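Local coordinates for putative modification methylase (Thermus thermophilus, PDB 2ZIF), which probably transfers a methyl group from S-adenosylmethionine to the N4 amino group of cytosine in DNA, as a member of the N4 methyltransferase family, at residues L24-A29 with V288-T293; A218-E223 with G247-A252; V238-F243 with R259-E264. All coordinates share one frame; numbering follows the deposited sequence.

Contact 1: L24-A29 with V288-T293. With SAM (S-adenosylmethionine), chain D.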
loop_
_atom_site.group_PDB
_atom_site.type_symbol
_atom_site.label_atom_id
_atom_site.label_comp_id
_atom_site.label_asym_id
_atom_site.label_seq_id
_atom_site.Cartn_x
_atom_site.Cartn_y
_atom_site.Cartn_z
ATOM N N LEU B 24 23.834 20.203 3.823
ATOM C CA LEU B 24 22.519 20.184 4.437
ATOM C C LEU B 24 22.036 21.633 4.487
ATOM O O LEU B 24 22.620 22.466 5.179
ATOM C CB LEU B 24 22.594 19.614 5.852
ATOM C CG LEU B 24 21.319 19.002 6.447
ATOM C CD1 LEU B 24 21.358 19.184 7.959
ATOM C CD2 LEU B 24 20.068 19.651 5.865
ATOM N N HIS B 25 20.982 21.936 3.738
ATOM C CA HIS B 25 20.426 23.286 3.702
ATOM C C HIS B 25 19.340 23.451 4.766
ATOM O O HIS B 25 18.358 22.704 4.782
ATOM C CB HIS B 25 19.833 23.574 2.319
ATOM C CG HIS B 25 20.838 23.539 1.212
ATOM N ND1 HIS B 25 21.381 24.682 0.663
ATOM C CD2 HIS B 25 21.425 22.500 0.571
ATOM C CE1 HIS B 25 22.258 24.347 -0.265
ATOM N NE2 HIS B 25 22.305 23.030 -0.341
ATOM N N VAL B 26 19.521 24.422 5.657
ATOM C CA VAL B 26 18.533 24.676 6.698
ATOM C C VAL B 26 17.470 25.592 6.107
ATOM O O VAL B 26 17.737 26.755 5.798
ATOM C CB VAL B 26 19.166 25.344 7.931
ATOM C CG1 VAL B 26 18.136 25.484 9.040
ATOM C CG2 VAL B 26 20.335 24.525 8.406
ATOM N N GLY B 27 16.270 25.050 5.935
ATOM C CA GLY B 27 15.191 25.827 5.362
ATOM C C GLY B 27 13.968 25.009 4.994
ATOM O O GLY B 27 13.813 23.855 5.419
ATOM N N ASP B 28 13.096 25.620 4.199
ATOM C CA ASP B 28 11.859 24.992 3.758
ATOM C C ASP B 28 12.044 24.220 2.455
ATOM O O ASP B 28 12.412 24.793 1.425
ATOM C CB ASP B 28 10.785 26.054 3.567
ATOM C CG ASP B 28 9.515 25.489 2.990
ATOM O OD1 ASP B 28 8.671 25.002 3.769
ATOM O OD2 ASP B 28 9.369 25.525 1.749
ATOM N N ALA B 29 11.758 22.923 2.518
ATOM C CA ALA B 29 11.882 22.008 1.396
ATOM C C ALA B 29 11.370 22.551 0.068
ATOM O O ALA B 29 12.026 22.380 -0.957
ATOM C CB ALA B 29 11.179 20.691 1.726
ATOM N N VAL B 288 26.556 22.679 6.795
ATOM C CA VAL B 288 25.201 23.197 6.982
ATOM C C VAL B 288 25.080 24.630 6.461
ATOM O O VAL B 288 25.778 25.528 6.920
ATOM C CB VAL B 288 24.805 23.138 8.474
ATOM C CG1 VAL B 288 23.448 23.788 8.692
ATOM C CG2 VAL B 288 24.774 21.692 8.927
ATOM N N LEU B 289 24.175 24.839 5.511
ATOM C CA LEU B 289 23.996 26.152 4.902
ATOM C C LEU B 289 22.718 26.888 5.274
ATOM O O LEU B 289 21.652 26.575 4.753
ATOM C CB LEU B 289 24.042 26.014 3.379
ATOM C CG LEU B 289 25.228 25.258 2.777
ATOM C CD1 LEU B 289 25.008 25.104 1.285
ATOM C CD2 LEU B 289 26.530 25.999 3.055
ATOM N N ASP B 290 22.828 27.879 6.159
ATOM C CA ASP B 290 21.669 28.678 6.559
ATOM C C ASP B 290 21.304 29.594 5.400
ATOM O O ASP B 290 20.129 29.844 5.132
ATOM C CB ASP B 290 21.988 29.554 7.775
ATOM C CG ASP B 290 22.047 28.772 9.068
ATOM O OD1 ASP B 290 21.035 28.129 9.424
ATOM O OD2 ASP B 290 23.104 28.812 9.734
ATOM N N GLY B 291 22.334 30.093 4.722
ATOM C CA GLY B 291 22.136 30.997 3.604
ATOM C C GLY B 291 22.710 32.362 3.933
ATOM O O GLY B 291 22.572 33.311 3.162
ATOM N N ALA B 292 23.361 32.449 5.091
ATOM C CA ALA B 292 23.973 33.685 5.568
ATOM C C ALA B 292 24.817 34.366 4.498
ATOM O O ALA B 292 25.288 33.724 3.557
ATOM C CB ALA B 292 24.830 33.396 6.798
ATOM N N THR B 293 25.002 35.675 4.657
ATOM C CA THR B 293 25.780 36.487 3.726
ATOM C C THR B 293 26.532 37.545 4.537
ATOM O O THR B 293 26.664 37.420 5.755
ATOM C CB THR B 293 24.856 37.204 2.713
ATOM O OG1 THR B 293 23.771 36.339 2.357
ATOM C CG2 THR B 293 25.626 37.566 1.449
HETATM N N SAM D . 14.592 10.045 8.651
HETATM C CA SAM D . 14.944 11.376 9.158
HETATM C C SAM D . 16.089 11.476 10.179
HETATM O O SAM D . 16.096 12.429 10.967
HETATM O OXT SAM D . 16.957 10.596 10.150
HETATM C CB SAM D . 13.726 12.094 9.796
HETATM C CG SAM D . 12.784 13.008 8.589
HETATM S SD SAM D . 11.249 13.569 9.432
HETATM C CE SAM D . 10.079 12.193 9.193
HETATM C "C5'" SAM D . 10.646 14.961 8.454
HETATM C "C4'" SAM D . 11.479 16.245 8.585
HETATM O "O4'" SAM D . 10.970 17.269 7.754
HETATM C "C3'" SAM D . 11.572 16.840 10.005
HETATM O "O3'" SAM D . 12.887 16.774 10.540
HETATM C "C2'" SAM D . 10.918 18.214 9.864
HETATM O "O2'" SAM D . 11.631 19.227 10.577
HETATM C "C1'" SAM D . 11.128 18.518 8.379
HETATM N N9 SAM D . 10.138 19.404 7.741
HETATM C C8 SAM D . 8.809 19.583 7.924
HETATM N N7 SAM D . 8.274 20.499 7.105
HETATM C C5 SAM D . 9.329 20.965 6.315
HETATM C C6 SAM D . 9.523 21.876 5.283
HETATM N N6 SAM D . 8.498 22.612 4.776
HETATM N N1 SAM D . 10.771 22.068 4.730
HETATM C C2 SAM D . 11.824 21.362 5.197
HETATM N N3 SAM D . 11.720 20.459 6.192
HETATM C C4 SAM D . 10.485 20.275 6.726
#
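Leu-289 is held by strand 23-26 through both of its backbone polar atoms. Its N donates to Leu-24 O at 2.9 Å, and its O accepts from Val-26 N at 3.2 Å. Leu-24 O also meets Val-288 CA in a CA-H...O contact of 3.2 Å. This is parallel pairing at the edge of the sheet. His-25, lying between the two bonds, turns its own N and O to the other neighbour, strand 259-264. His-25 CG and Leu-289 CG both lie beside their backbone N (chi1 -62° and -51°). This sets the two side chains side by side, with His-25 CE1 3.2 Å from Leu-289 CD1. The His-25 ring also meets Phe-36 edge-to-face. On the other face Val-26 CG2 presses closely on Val-288 CG1.

Beyond the pairing, the chain from Val-26 leads to the adenine of S-adenosylmethionine. Asp-28 OD1 takes the N6 amino group of S-adenosylmethionine at 2.6 Å. OD2 caps the helix start through Glu-31 N. Ala-29 N donates to the ligand N1 at 2.6 Å, nearly straight at 173°. One acceptor thus meets the amino group and one donor meets the ring nitrogen. This match reads the hydrogen-bonding edge of adenine and is consistent with an unprotonated N1.

Contact 2: A218-E223 with G247-A252. With SAM (S-adenosylmethionine), chain D.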
loop_
_atom_site.group_PDB
_atom_site.type_symbol
_atom_site.label_atom_id
_atom_site.label_comp_id
_atom_site.label_asym_id
_atom_site.label_seq_id
_atom_site.Cartn_x
_atom_site.Cartn_y
_atom_site.Cartn_z
ATOM N N ALA B 218 13.560 9.803 14.352
ATOM C CA ALA B 218 14.093 9.304 13.091
ATOM C C ALA B 218 13.245 8.138 12.624
ATOM O O ALA B 218 13.451 6.999 13.044
ATOM C CB ALA B 218 15.536 8.864 13.263
ATOM N N PRO B 219 12.270 8.409 11.743
ATOM C CA PRO B 219 11.348 7.415 11.181
ATOM C C PRO B 219 12.009 6.141 10.672
ATOM O O PRO B 219 11.317 5.149 10.424
ATOM C CB PRO B 219 10.651 8.186 10.058
ATOM C CG PRO B 219 11.673 9.218 9.672
ATOM C CD PRO B 219 12.117 9.686 11.034
ATOM N N PHE B 220 13.334 6.155 10.505
ATOM C CA PHE B 220 13.992 4.950 10.026
ATOM C C PHE B 220 15.476 4.774 10.345
ATOM O O PHE B 220 16.228 5.739 10.426
ATOM C CB PHE B 220 13.742 4.785 8.512
ATOM C CG PHE B 220 14.308 5.894 7.655
ATOM C CD1 PHE B 220 15.675 6.149 7.613
ATOM C CD2 PHE B 220 13.476 6.639 6.834
ATOM C CE1 PHE B 220 16.198 7.132 6.757
ATOM C CE2 PHE B 220 13.993 7.616 5.982
ATOM C CZ PHE B 220 15.353 7.859 5.946
ATOM N N PRO B 221 15.904 3.512 10.532
ATOM C CA PRO B 221 17.273 3.087 10.842
ATOM C C PRO B 221 18.269 3.397 9.719
ATOM O O PRO B 221 17.892 3.539 8.553
ATOM C CB PRO B 221 17.134 1.577 11.044
ATOM C CG PRO B 221 15.730 1.408 11.458
ATOM C CD PRO B 221 14.999 2.353 10.559
ATOM N N LEU B 222 19.542 3.471 10.088
ATOM C CA LEU B 222 20.614 3.741 9.151
ATOM C C LEU B 222 20.700 2.587 8.161
ATOM O O LEU B 222 20.962 2.788 6.979
ATOM C CB LEU B 222 21.946 3.859 9.897
ATOM C CG LEU B 222 22.939 4.979 9.551
ATOM C CD1 LEU B 222 24.339 4.542 10.018
ATOM C CD2 LEU B 222 22.943 5.272 8.050
ATOM N N GLU B 223 20.478 1.376 8.655
ATOM C CA GLU B 223 20.555 0.190 7.822
ATOM C C GLU B 223 19.554 0.206 6.665
ATOM O O GLU B 223 19.874 -0.246 5.566
ATOM C CB GLU B 223 20.343 -1.063 8.673
ATOM C CG GLU B 223 20.959 -2.324 8.078
ATOM C CD GLU B 223 20.631 -3.575 8.891
ATOM O OE1 GLU B 223 20.591 -3.491 10.145
ATOM O OE2 GLU B 223 20.423 -4.645 8.275
ATOM N N GLY B 247 19.486 13.574 9.685
ATOM C CA GLY B 247 20.337 13.189 8.569
ATOM C C GLY B 247 20.683 11.733 8.291
ATOM O O GLY B 247 21.720 11.470 7.675
ATOM N N THR B 248 19.840 10.790 8.713
ATOM C CA THR B 248 20.108 9.375 8.466
ATOM C C THR B 248 20.394 9.112 6.987
ATOM O O THR B 248 21.348 8.398 6.658
ATOM C CB THR B 248 18.922 8.487 8.858
ATOM O OG1 THR B 248 18.485 8.837 10.168
ATOM C CG2 THR B 248 19.327 7.013 8.847
ATOM N N THR B 249 19.572 9.682 6.101
ATOM C CA THR B 249 19.770 9.481 4.667
ATOM C C THR B 249 21.098 10.056 4.222
ATOM O O THR B 249 21.817 9.438 3.447
ATOM C CB THR B 249 18.668 10.126 3.825
ATOM O OG1 THR B 249 17.392 9.634 4.249
ATOM C CG2 THR B 249 18.861 9.777 2.349
ATOM N N LEU B 250 21.419 11.243 4.718
ATOM C CA LEU B 250 22.678 11.898 4.374
ATOM C C LEU B 250 23.835 11.000 4.802
ATOM O O LEU B 250 24.723 10.691 4.008
ATOM C CB LEU B 250 22.784 13.249 5.087
ATOM C CG LEU B 250 21.590 14.202 4.929
ATOM C CD1 LEU B 250 21.916 15.517 5.631
ATOM C CD2 LEU B 250 21.276 14.437 3.454
ATOM N N ILE B 251 23.817 10.575 6.060
ATOM C CA ILE B 251 24.864 9.708 6.584
ATOM C C ILE B 251 24.992 8.418 5.760
ATOM O O ILE B 251 26.099 8.017 5.394
ATOM C CB ILE B 251 24.585 9.374 8.073
ATOM C CG1 ILE B 251 24.743 10.643 8.913
ATOM C CG2 ILE B 251 25.528 8.289 8.564
ATOM C CD1 ILE B 251 24.322 10.484 10.358
ATOM N N ALA B 252 23.855 7.788 5.460
ATOM C CA ALA B 252 23.827 6.555 4.674
ATOM C C ALA B 252 24.445 6.761 3.296
ATOM O O ALA B 252 25.143 5.893 2.785
ATOM C CB ALA B 252 22.395 6.055 4.522
HETATM N N SAM D . 14.592 10.045 8.651
HETATM C CA SAM D . 14.944 11.376 9.158
HETATM C C SAM D . 16.089 11.476 10.179
HETATM O O SAM D . 16.096 12.429 10.967
HETATM O OXT SAM D . 16.957 10.596 10.150
HETATM C CB SAM D . 13.726 12.094 9.796
HETATM C CG SAM D . 12.784 13.008 8.589
HETATM S SD SAM D . 11.249 13.569 9.432
HETATM C CE SAM D . 10.079 12.193 9.193
HETATM C "C5'" SAM D . 10.646 14.961 8.454
HETATM C "C4'" SAM D . 11.479 16.245 8.585
HETATM O "O4'" SAM D . 10.970 17.269 7.754
HETATM C "C3'" SAM D . 11.572 16.840 10.005
HETATM O "O3'" SAM D . 12.887 16.774 10.540
HETATM C "C2'" SAM D . 10.918 18.214 9.864
HETATM O "O2'" SAM D . 11.631 19.227 10.577
HETATM C "C1'" SAM D . 11.128 18.518 8.379
HETATM N N9 SAM D . 10.138 19.404 7.741
HETATM C C8 SAM D . 8.809 19.583 7.924
HETATM N N7 SAM D . 8.274 20.499 7.105
HETATM C C5 SAM D . 9.329 20.965 6.315
HETATM C C6 SAM D . 9.523 21.876 5.283
HETATM N N6 SAM D . 8.498 22.612 4.776
HETATM N N1 SAM D . 10.771 22.068 4.730
HETATM C C2 SAM D . 11.824 21.362 5.197
HETATM N N3 SAM D . 11.720 20.459 6.192
HETATM C C4 SAM D . 10.485 20.275 6.726
#
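Thr-248, Leu-222 and Phe-220 carry this contact. Thr-248 is the first residue of helix 248-255 and lies against the loop that leads into helix 222-232. Its methyl CG2 stands anti to the backbone N (OG1 chi1 -49°) and rests 3.5 Å from Leu-222 CA. The same rotation leaves OG1 beside the backbone N, so both face the carboxylate of S-adenosylmethionine. Thr-248 N donates to the ligand OXT at 3.2 Å. The approach of OG1 to OXT is modelled too short and is doubtful. Arg-276 is a further partner of OG1. The N-H of Thr-248, at the helix start, should help to balance the carboxylate charge.

Phe-220 and Thr-248 point opposite ways alongside one another, with Phe-220 CE1 3.7 Å from Thr-248 CB. A chi1 of 63° lays the ring beside the threonine and under the ligand amino N. That N stands 3.5 Å above one face of the ring, off toward the rim. Thr-249 OG1 comes to the ring edge, in its plane, 3.2 Å from Phe-220 CZ.

Leu-222 reaches further along the helix. Its CD2 lies 3.7 Å from Ala-252 CB and 4.0 Å from Ile-251 CG2, meeting the isoleucine at about a right angle.

The glycine-rich turn before Thr-248 belongs to the DPFAGTGT run, the methyltransferase motif I. Helix 248-255 sits between two others here: Ala-225 of helix 222-232 touches Thr-248 and Ala-252, while helix 267-280 packs on Ile-251. Thr-249 OG1 ties the helix start to strand 238-241 through Asp-241 OD2 and to strand 41-46 through Val-45 O.

Contact 3: V238-F243 with R259-E264. With SAM (S-adenosylmethionine), chain D.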
loop_
_atom_site.group_PDB
_atom_site.type_symbol
_atom_site.label_atom_id
_atom_site.label_comp_id
_atom_site.label_asym_id
_atom_site.label_seq_id
_atom_site.Cartn_x
_atom_site.Cartn_y
_atom_site.Cartn_z
ATOM N N VAL B 238 24.203 11.770 -6.526
ATOM C CA VAL B 238 23.672 12.706 -5.550
ATOM C C VAL B 238 22.407 12.117 -4.937
ATOM O O VAL B 238 21.462 11.779 -5.648
ATOM C CB VAL B 238 23.343 14.065 -6.215
ATOM C CG1 VAL B 238 22.631 14.981 -5.222
ATOM C CG2 VAL B 238 24.630 14.714 -6.702
ATOM N N VAL B 239 22.408 11.967 -3.618
ATOM C CA VAL B 239 21.252 11.427 -2.919
ATOM C C VAL B 239 20.567 12.569 -2.173
ATOM O O VAL B 239 21.212 13.325 -1.449
ATOM C CB VAL B 239 21.671 10.300 -1.950
ATOM C CG1 VAL B 239 20.457 9.791 -1.160
ATOM C CG2 VAL B 239 22.287 9.151 -2.750
ATOM N N LEU B 240 19.259 12.699 -2.365
ATOM C CA LEU B 240 18.520 13.783 -1.732
ATOM C C LEU B 240 17.484 13.351 -0.701
ATOM O O LEU B 240 16.793 12.356 -0.878
ATOM C CB LEU B 240 17.797 14.602 -2.804
ATOM C CG LEU B 240 17.469 16.088 -2.610
ATOM C CD1 LEU B 240 16.538 16.512 -3.738
ATOM C CD2 LEU B 240 16.811 16.365 -1.289
ATOM N N ASP B 241 17.391 14.125 0.375
ATOM C CA ASP B 241 16.393 13.920 1.413
ATOM C C ASP B 241 15.950 15.333 1.772
ATOM O O ASP B 241 16.669 16.055 2.466
ATOM C CB ASP B 241 16.974 13.245 2.659
ATOM C CG ASP B 241 15.897 12.895 3.677
ATOM O OD1 ASP B 241 14.844 13.565 3.663
ATOM O OD2 ASP B 241 16.098 11.963 4.491
ATOM N N PRO B 242 14.765 15.752 1.298
ATOM C CA PRO B 242 14.268 17.100 1.594
ATOM C C PRO B 242 13.811 17.265 3.046
ATOM O O PRO B 242 13.566 18.382 3.498
ATOM C CB PRO B 242 13.098 17.272 0.620
ATOM C CG PRO B 242 13.245 16.155 -0.365
ATOM C CD PRO B 242 13.806 15.033 0.454
ATOM N N PHE B 243 13.687 16.154 3.762
ATOM C CA PHE B 243 13.248 16.172 5.157
ATOM C C PHE B 243 14.274 15.411 5.985
ATOM O O PHE B 243 13.944 14.445 6.657
ATOM C CB PHE B 243 11.884 15.488 5.272
ATOM C CG PHE B 243 10.836 16.079 4.383
ATOM C CD1 PHE B 243 10.304 15.344 3.335
ATOM C CD2 PHE B 243 10.387 17.379 4.584
ATOM C CE1 PHE B 243 9.339 15.884 2.495
ATOM C CE2 PHE B 243 9.415 17.937 3.745
ATOM C CZ PHE B 243 8.891 17.185 2.698
ATOM N N ARG B 259 27.240 11.317 -2.944
ATOM C CA ARG B 259 27.226 12.704 -2.496
ATOM C C ARG B 259 25.910 12.981 -1.756
ATOM O O ARG B 259 24.828 12.717 -2.284
ATOM C CB ARG B 259 27.358 13.648 -3.689
ATOM C CG ARG B 259 28.578 13.390 -4.557
ATOM C CD ARG B 259 28.718 14.450 -5.640
ATOM N NE ARG B 259 29.013 15.762 -5.068
ATOM C CZ ARG B 259 28.751 16.919 -5.670
ATOM N NH1 ARG B 259 28.181 16.926 -6.873
ATOM N NH2 ARG B 259 29.054 18.067 -5.068
ATOM N N ALA B 260 26.007 13.512 -0.538
ATOM C CA ALA B 260 24.821 13.809 0.260
ATOM C C ALA B 260 24.274 15.213 0.063
ATOM O O ALA B 260 25.020 16.185 -0.044
ATOM C CB ALA B 260 25.109 13.582 1.741
ATOM N N LEU B 261 22.954 15.308 0.024
ATOM C CA LEU B 261 22.283 16.580 -0.135
ATOM C C LEU B 261 20.982 16.544 0.673
ATOM O O LEU B 261 20.259 15.542 0.653
ATOM C CB LEU B 261 21.989 16.829 -1.616
ATOM C CG LEU B 261 21.320 18.167 -1.942
ATOM C CD1 LEU B 261 22.239 19.313 -1.527
ATOM C CD2 LEU B 261 21.005 18.237 -3.423
ATOM N N GLY B 262 20.683 17.624 1.391
ATOM C CA GLY B 262 19.464 17.634 2.181
ATOM C C GLY B 262 18.922 18.967 2.661
ATOM O O GLY B 262 19.636 19.970 2.728
ATOM N N VAL B 263 17.635 18.964 2.997
ATOM C CA VAL B 263 16.950 20.146 3.506
ATOM C C VAL B 263 16.358 19.782 4.866
ATOM O O VAL B 263 15.928 18.652 5.074
ATOM C CB VAL B 263 15.798 20.576 2.577
ATOM C CG1 VAL B 263 15.445 22.037 2.830
ATOM C CG2 VAL B 263 16.179 20.343 1.130
ATOM N N GLU B 264 16.342 20.733 5.792
ATOM C CA GLU B 264 15.798 20.498 7.130
ATOM C C GLU B 264 15.357 21.833 7.710
ATOM O O GLU B 264 16.168 22.743 7.894
ATOM C CB GLU B 264 16.855 19.830 8.019
ATOM C CG GLU B 264 16.510 19.714 9.508
ATOM C CD GLU B 264 15.066 19.327 9.776
ATOM O OE1 GLU B 264 14.513 18.471 9.049
ATOM O OE2 GLU B 264 14.484 19.873 10.735
HETATM N N SAM D . 14.592 10.045 8.651
HETATM C CA SAM D . 14.944 11.376 9.158
HETATM C C SAM D . 16.089 11.476 10.179
HETATM O O SAM D . 16.096 12.429 10.967
HETATM O OXT SAM D . 16.957 10.596 10.150
HETATM C CB SAM D . 13.726 12.094 9.796
HETATM C CG SAM D . 12.784 13.008 8.589
HETATM S SD SAM D . 11.249 13.569 9.432
HETATM C CE SAM D . 10.079 12.193 9.193
HETATM C "C5'" SAM D . 10.646 14.961 8.454
HETATM C "C4'" SAM D . 11.479 16.245 8.585
HETATM O "O4'" SAM D . 10.970 17.269 7.754
HETATM C "C3'" SAM D . 11.572 16.840 10.005
HETATM O "O3'" SAM D . 12.887 16.774 10.540
HETATM C "C2'" SAM D . 10.918 18.214 9.864
HETATM O "O2'" SAM D . 11.631 19.227 10.577
HETATM C "C1'" SAM D . 11.128 18.518 8.379
HETATM N N9 SAM D . 10.138 19.404 7.741
HETATM C C8 SAM D . 8.809 19.583 7.924
HETATM N N7 SAM D . 8.274 20.499 7.105
HETATM C C5 SAM D . 9.329 20.965 6.315
HETATM C C6 SAM D . 9.523 21.876 5.283
HETATM N N6 SAM D . 8.498 22.612 4.776
HETATM N N1 SAM D . 10.771 22.068 4.730
HETATM C C2 SAM D . 11.824 21.362 5.197
HETATM N N3 SAM D . 11.720 20.459 6.192
HETATM C C4 SAM D . 10.485 20.275 6.726
#
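Glu-264 OE1 lies just beyond the backbone of Phe-243, 4.3 Å from its C, and is gripped by two donors. The ribose O3' of S-adenosylmethionine gives it a hydrogen bond of 2.8 Å, and Gly-245 N gives another. The second oxygen, OE2, takes the ligand O2' at 2.9 Å and also Val-266 N. The carboxylate therefore spans both ribose hydroxyls, while backbone N-H groups fix its rotation. A bend at chi2 (41°) brings it there.

Phe-243 meets another side of the ribose. Its CB lies 3.2 Å from the ligand O4', and its ring points an edge at the adenine, with C5 in the ring plane. The backbone N of Phe-243 bonds to Asp-241 OD1, closing an Asx turn; Thr-46 OG1 also reaches OD1. Strands 238-241 and 259-264 are the parallel pair of a beta-alpha-beta crossover through helix 248-255. An acidic residue at the end of the second strand of this unit, holding the ribose, is characteristic of the Rossmann-like methyltransferase fold.

Four backbone bonds join the strands, one of them weak. The straightest runs from Val-239 N to Arg-259 O, at 2.9 Å and 174°. The last runs from Val-263 N to Asp-241 O. Beyond it the hydrogen bonding stops, and Pro-242 O and Val-263 O come close as two acceptors. On one face Leu-261 CD2 lies 4.1 Å from Val-238 CG1 and 4.2 Å from Leu-240 CG.

How the contacts relate
Contacts 1 and 3 belong to one sheet, with centres about 12 Å apart. Strand 23-26 lies between strand 287-289 and strand 259-264, which in turn pairs with strand 238-241. Contact 2 is about 11 Å from contact 3 and about 20 Å from contact 1, centre to centre. Its helix 248-255 is the connection of the beta-alpha-beta unit that contact 3 closes. Leu-250 of that helix packs on the side chain of Leu-24 and the backbone of Leu-261. Along the chain the segments of contacts 2 and 3 alternate, and both contacts are nested inside the loop closed by contact 1. All three touch S-adenosylmethionine: contact 1 at adenine, contact 3 at ribose, contact 2 at the amino acid end.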